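Local atomic coordinates of motility protein B (Helicobacter pylori, PDB entry 3CYP), a protein that probably couples the torque-generating stator of the flagellar motor to the cell wall, this chain being its periplasmic, OmpA-like C-terminal domain. Residues 9-14 against 48-53; 24-29 against 129-134. One frame throughout, in Å; residues are numbered along the deposited sequence.

How the contacts relate
Helix 17-30 ties the two contacts together: residues 9-14 form part of the loop that leads into it, and residues 24-29 lie on its second half. Contact 1 is a surface contact between two irregular loops, whereas contact 2 is partly buried and joins this helix to the last helix of the chain, 117-131. Their centres are about 31 Å apart, on opposite sides of the centre of the chain, with nearest atoms about 13 Å apart. The chemistry follows the setting. Small groups and methyls meet in contact 1 without any direct hydrogen bond, while contact 2 combines a salt-bridge network with an aromatic ring packed on helix side chains.

Contact 1: residues 9-14 against 48-53; sequences NATSDA and TPLVKT
Ala10 faces Thr48 and Thr11 faces Thr53 where two irregular loops run past each other, the latter pair bringing its CA atoms to 6.6 Å. No direct hydrogen bond crosses between 9-14 and 48-53, and contact is made largely by methyl groups. Ala10 CB sits 3.2 Å from the hydroxyl oxygen Thr48 OG1, a close approach of a methyl to an oxygen that is also hydrogen-bonded to a residue flanking the two segments. Thr11 carries most of the remaining contact. Its OG1 lies between the backbone N and the carbonyl carbon (chi1 61°), which leaves CG2 anti to the carbonyl carbon and directed at the opposing loop. There Thr11 CG2 meets the carbonyl oxygen Val51 O at 3.8 Å. Thr11 CG2 also lies 4.1 Å from the branch methyl Leu50 CD2, the two side chains passing one another heading opposite ways. Thr11 CB in turn rests 4.2 Å from Thr53 OG1. A water donates to Thr11 O at 2.8 Å and also lies near Thr53 OG1, but so close that a bridge through it is doubtful. The turn presenting Thr11 is an Asx turn: Thr11 N donates to Asn9 OD1 (3.1 Å), in the carbonyl plane and on a lone pair. Arg65 of helix 58-75 donates through NE to Ser12 O, and His58 NE2 bonds to Thr48 O, so both loops are tied to that helix. The arrangement joins the loops that follow strands 5-6 and 38-44 of the OmpA-like fold, a domain type that in relatives binds peptidoglycan.

Contact 2: residues 24-29 against 129-134; sequences ERIAKI and NEFNPH
The Arg25 guanidinium is covered on one face by the Phe131 ring, whose CE1 stands 3.6 Å above the guanidinium plane, over its centre; the two planes are inclined by 33°. At the guanidinium edge lies Glu130, its CD in the plane and its backbone O near it. One face of the Phe131 ring takes Glu130 CG, off-centre and closer to the ring's margin. The carboxylate is turned steeply against the guanidinium: Arg25 NE donates to the anti lone pair of Glu130 OE2 at 2.9 Å, with an N-H...O angle of 157°. Arg25 NH2 adds a weak bond to Glu130 O (2.8 Å) and a longer, weak one to OE2. This is a helix-helix contact of the OmpA-like domain, in which Arg25 and Lys28, one turn apart on helix 17-30, share a glutamate from the last turn of helix 117-131. The bend of Glu130 at chi2 (58°) places CD between the two cations. The fully extended Lys28 chain reaches the other oxygen, with NZ 2.9 Å from Glu130 OE1 on its syn side. A water accepts from Lys28 NZ and donates to Glu130 OE2 (2.6 Å), closing the network; the two cations probably stabilise the ionised carboxylate. The Phe131 ring also meets Ile26, whose CD1 touches Phe131 CZ (3.8 Å), the two side chains crossing at about a right angle, and Ile26 also touches Leu73 of helix 58-75.

Contact 1: residues 9-14 against 48-53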
loop_
_atom_site.group_PDB
_atom_site.type_symbol
_atom_site.label_atom_id
_atom_site.label_comp_id
_atom_site.label_asym_id
_atom_site.label_seq_id
_atom_site.Cartn_x
_atom_site.Cartn_y
_atom_site.Cartn_z
ATOM N N ASN B 9 21.431 -6.538 -2.797
ATOM C CA ASN B 9 22.175 -6.860 -1.569
ATOM C C ASN B 9 21.340 -6.648 -0.295
ATOM O O ASN B 9 20.165 -6.313 -0.364
ATOM C CB ASN B 9 23.475 -6.061 -1.506
ATOM C CG ASN B 9 23.262 -4.582 -1.607
ATOM O OD1 ASN B 9 22.484 -4.000 -0.847
ATOM N ND2 ASN B 9 23.963 -3.942 -2.540
ATOM N N ALA B 10 21.947 -6.851 0.871
ATOM C CA ALA B 10 21.219 -6.811 2.130
ATOM C C ALA B 10 20.477 -5.498 2.395
ATOM O O ALA B 10 19.500 -5.504 3.135
ATOM C CB ALA B 10 22.169 -7.112 3.309
ATOM N N THR B 11 20.940 -4.382 1.847
ATOM C CA THR B 11 20.365 -3.088 2.221
ATOM C C THR B 11 19.691 -2.301 1.077
ATOM O O THR B 11 19.062 -1.270 1.340
ATOM C CB THR B 11 21.410 -2.226 2.919
ATOM O OG1 THR B 11 22.491 -1.992 2.017
ATOM C CG2 THR B 11 21.917 -2.941 4.155
ATOM N N SER B 12 19.745 -2.827 -0.157
ATOM C CA SER B 12 19.276 -2.115 -1.332
ATOM C C SER B 12 17.769 -2.256 -1.465
ATOM O O SER B 12 17.235 -3.351 -1.242
ATOM C CB SER B 12 19.913 -2.679 -2.609
ATOM O OG SER B 12 19.518 -1.919 -3.731
ATOM N N ASP B 13 17.115 -1.157 -1.803
ATOM C CA ASP B 13 15.716 -1.187 -2.287
ATOM C C ASP B 13 15.596 -0.722 -3.739
ATOM O O ASP B 13 14.498 -0.433 -4.229
ATOM C CB ASP B 13 14.791 -0.386 -1.368
ATOM C CG ASP B 13 15.142 1.081 -1.294
ATOM O OD1 ASP B 13 16.156 1.535 -1.885
ATOM O OD2 ASP B 13 14.385 1.795 -0.616
ATOM N N ALA B 14 16.730 -0.684 -4.444
ATOM C CA ALA B 14 16.795 -0.310 -5.843
ATOM C C ALA B 14 16.126 -1.337 -6.776
ATOM O O ALA B 14 16.305 -2.542 -6.604
ATOM C CB ALA B 14 18.238 -0.103 -6.268
ATOM N N THR B 48 20.931 -9.831 8.303
ATOM C CA THR B 48 22.222 -9.179 8.507
ATOM C C THR B 48 22.004 -7.869 9.255
ATOM O O THR B 48 21.050 -7.126 8.987
ATOM C CB THR B 48 23.007 -8.921 7.198
ATOM O OG1 THR B 48 22.410 -7.856 6.458
ATOM C CG2 THR B 48 23.076 -10.148 6.338
ATOM N N PRO B 49 22.875 -7.574 10.238
ATOM C CA PRO B 49 22.628 -6.316 10.918
ATOM C C PRO B 49 22.797 -5.150 9.951
ATOM O O PRO B 49 23.692 -5.169 9.110
ATOM C CB PRO B 49 23.694 -6.299 12.033
ATOM C CG PRO B 49 24.112 -7.723 12.181
ATOM C CD PRO B 49 24.042 -8.281 10.791
ATOM N N LEU B 50 21.923 -4.153 10.067
ATOM C CA LEU B 50 21.883 -3.049 9.125
ATOM C C LEU B 50 23.068 -2.120 9.347
ATOM O O LEU B 50 23.304 -1.653 10.471
ATOM C CB LEU B 50 20.566 -2.274 9.247
ATOM C CG LEU B 50 19.298 -3.010 8.778
ATOM C CD1 LEU B 50 18.028 -2.281 9.248
ATOM C CD2 LEU B 50 19.295 -3.201 7.278
ATOM N N VAL B 51 23.798 -1.864 8.263
ATOM C CA VAL B 51 24.921 -0.940 8.274
ATOM C C VAL B 51 24.855 -0.097 6.997
ATOM O O VAL B 51 24.297 -0.540 5.984
ATOM C CB VAL B 51 26.258 -1.712 8.355
ATOM C CG1 VAL B 51 26.410 -2.638 7.146
ATOM C CG2 VAL B 51 27.437 -0.750 8.462
ATOM N N LYS B 52 25.378 1.125 7.057
ATOM C CA LYS B 52 25.424 2.022 5.895
ATOM C C LYS B 52 24.049 2.186 5.234
ATOM O O LYS B 52 23.936 2.111 4.009
ATOM C CB LYS B 52 26.463 1.508 4.874
ATOM N N THR B 53 23.013 2.404 6.045
ATOM C CA THR B 53 21.642 2.471 5.532
ATOM C C THR B 53 20.727 3.383 6.350
ATOM O O THR B 53 21.031 3.701 7.495
ATOM C CB THR B 53 21.005 1.064 5.466
ATOM O OG1 THR B 53 19.771 1.142 4.751
ATOM C CG2 THR B 53 20.744 0.520 6.859
HETATM O O HOH W 1 19.866 1.267 2.316
#

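Contact 2: residues 24-29 against 129-134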
loop_
_atom_site.group_PDB
_atom_site.type_symbol
_atom_site.label_atom_id
_atom_site.label_comp_id
_atom_site.label_asym_id
_atom_site.label_seq_id
_atom_site.Cartn_x
_atom_site.Cartn_y
_atom_site.Cartn_z
ATOM N N GLU B 24 7.056 -5.636 -15.062
ATOM C CA GLU B 24 6.149 -5.345 -16.163
ATOM C C GLU B 24 5.427 -6.618 -16.611
ATOM O O GLU B 24 4.254 -6.565 -16.999
ATOM C CB GLU B 24 6.993 -4.784 -17.321
ATOM C CG GLU B 24 6.291 -4.367 -18.562
ATOM C CD GLU B 24 7.331 -3.857 -19.571
ATOM O OE1 GLU B 24 8.161 -3.024 -19.147
ATOM O OE2 GLU B 24 7.331 -4.328 -20.728
ATOM N N ARG B 25 6.132 -7.751 -16.641
ATOM C CA ARG B 25 5.487 -9.024 -17.050
ATOM C C ARG B 25 4.389 -9.410 -16.068
ATOM O O ARG B 25 3.310 -9.914 -16.440
ATOM C CB ARG B 25 6.461 -10.180 -17.127
ATOM C CG ARG B 25 7.491 -10.087 -18.191
ATOM C CD ARG B 25 8.311 -11.398 -18.275
ATOM N NE ARG B 25 7.646 -12.493 -18.985
ATOM C CZ ARG B 25 8.254 -13.656 -19.317
ATOM N NH1 ARG B 25 9.507 -13.885 -18.965
ATOM N NH2 ARG B 25 7.624 -14.597 -19.983
ATOM N N ILE B 26 4.703 -9.216 -14.794
ATOM C CA ILE B 26 3.723 -9.548 -13.732
ATOM C C ILE B 26 2.509 -8.589 -13.788
ATOM O O ILE B 26 1.359 -8.993 -13.609
ATOM C CB ILE B 26 4.410 -9.546 -12.334
ATOM C CG1 ILE B 26 5.441 -10.696 -12.250
ATOM C CG2 ILE B 26 3.380 -9.591 -11.199
ATOM C CD1 ILE B 26 4.774 -12.105 -12.246
ATOM N N ALA B 27 2.728 -7.303 -14.066
ATOM C CA ALA B 27 1.618 -6.342 -14.259
ATOM C C ALA B 27 0.747 -6.791 -15.399
ATOM O O ALA B 27 -0.477 -6.753 -15.303
ATOM C CB ALA B 27 2.171 -4.899 -14.506
ATOM N N LYS B 28 1.378 -7.245 -16.483
ATOM C CA LYS B 28 0.653 -7.726 -17.629
ATOM C C LYS B 28 -0.308 -8.825 -17.237
ATOM O O LYS B 28 -1.483 -8.792 -17.625
ATOM C CB LYS B 28 1.632 -8.237 -18.687
ATOM C CG LYS B 28 0.973 -8.796 -19.943
ATOM C CD LYS B 28 2.082 -9.333 -20.860
ATOM C CE LYS B 28 1.524 -10.034 -22.098
ATOM N NZ LYS B 28 2.620 -10.787 -22.816
ATOM N N ILE B 29 0.197 -9.823 -16.525
ATOM C CA ILE B 29 -0.608 -10.982 -16.123
ATOM C C ILE B 29 -1.704 -10.550 -15.159
ATOM O O ILE B 29 -2.822 -11.053 -15.211
ATOM C CB ILE B 29 0.262 -12.082 -15.442
ATOM C CG1 ILE B 29 1.103 -12.858 -16.475
ATOM C CG2 ILE B 29 -0.571 -13.056 -14.640
ATOM C CD1 ILE B 29 0.598 -12.764 -17.889
ATOM N N ASN B 129 0.527 -19.277 -19.765
ATOM C CA ASN B 129 0.557 -18.629 -21.077
ATOM C C ASN B 129 1.689 -17.614 -21.169
ATOM O O ASN B 129 2.366 -17.496 -22.195
ATOM C CB ASN B 129 -0.756 -17.924 -21.381
ATOM C CG ASN B 129 -1.915 -18.879 -21.553
ATOM O OD1 ASN B 129 -3.070 -18.464 -21.494
ATOM N ND2 ASN B 129 -1.620 -20.144 -21.758
ATOM N N GLU B 130 1.916 -16.883 -20.091
ATOM C CA GLU B 130 3.002 -15.905 -20.079
ATOM C C GLU B 130 4.391 -16.535 -19.918
ATOM O O GLU B 130 5.335 -16.137 -20.614
ATOM C CB GLU B 130 2.803 -14.906 -18.942
ATOM C CG GLU B 130 3.889 -13.825 -18.839
ATOM C CD GLU B 130 4.029 -12.994 -20.115
ATOM O OE1 GLU B 130 3.039 -12.853 -20.869
ATOM O OE2 GLU B 130 5.124 -12.459 -20.360
ATOM N N PHE B 131 4.542 -17.468 -18.975
ATOM C CA PHE B 131 5.864 -17.911 -18.542
ATOM C C PHE B 131 6.261 -19.269 -19.138
ATOM O O PHE B 131 7.427 -19.647 -19.025
ATOM C CB PHE B 131 5.956 -17.897 -16.998
ATOM C CG PHE B 131 5.925 -16.502 -16.407
ATOM C CD1 PHE B 131 7.059 -15.678 -16.418
ATOM C CD2 PHE B 131 4.749 -15.974 -15.883
ATOM C CE1 PHE B 131 7.011 -14.398 -15.918
ATOM C CE2 PHE B 131 4.710 -14.694 -15.378
ATOM C CZ PHE B 131 5.847 -13.901 -15.393
ATOM N N ASN B 132 5.310 -19.950 -19.791
ATOM C CA ASN B 132 5.571 -21.193 -20.521
ATOM C C ASN B 132 4.720 -21.206 -21.800
ATOM O O ASN B 132 3.856 -22.057 -21.989
ATOM C CB ASN B 132 5.276 -22.410 -19.638
ATOM C CG ASN B 132 5.798 -23.704 -20.242
ATOM O OD1 ASN B 132 5.321 -24.153 -21.281
ATOM N ND2 ASN B 132 6.788 -24.299 -19.596
ATOM N N PRO B 133 4.967 -20.226 -22.708
ATOM C CA PRO B 133 4.050 -19.891 -23.824
ATOM C C PRO B 133 3.465 -21.004 -24.718
ATOM O O PRO B 133 2.262 -20.974 -25.038
ATOM C CB PRO B 133 4.878 -18.924 -24.681
ATOM C CG PRO B 133 5.933 -18.428 -23.823
ATOM C CD PRO B 133 6.174 -19.376 -22.713
ATOM N N HIS B 134 4.299 -21.943 -25.143
ATOM C CA HIS B 134 3.848 -23.004 -26.054
ATOM C C HIS B 134 3.446 -24.251 -25.276
ATOM O O HIS B 134 2.877 -24.155 -24.184
ATOM C CB HIS B 134 4.950 -23.368 -27.057
ATOM C CG HIS B 134 5.111 -22.384 -28.176
ATOM N ND1 HIS B 134 6.121 -22.490 -29.113
ATOM C CD2 HIS B 134 4.404 -21.275 -28.505
ATOM C CE1 HIS B 134 6.028 -21.489 -29.973
ATOM N NE2 HIS B 134 4.998 -20.731 -29.621
HETATM O O HOH W 2 5.612 -10.425 -21.898
#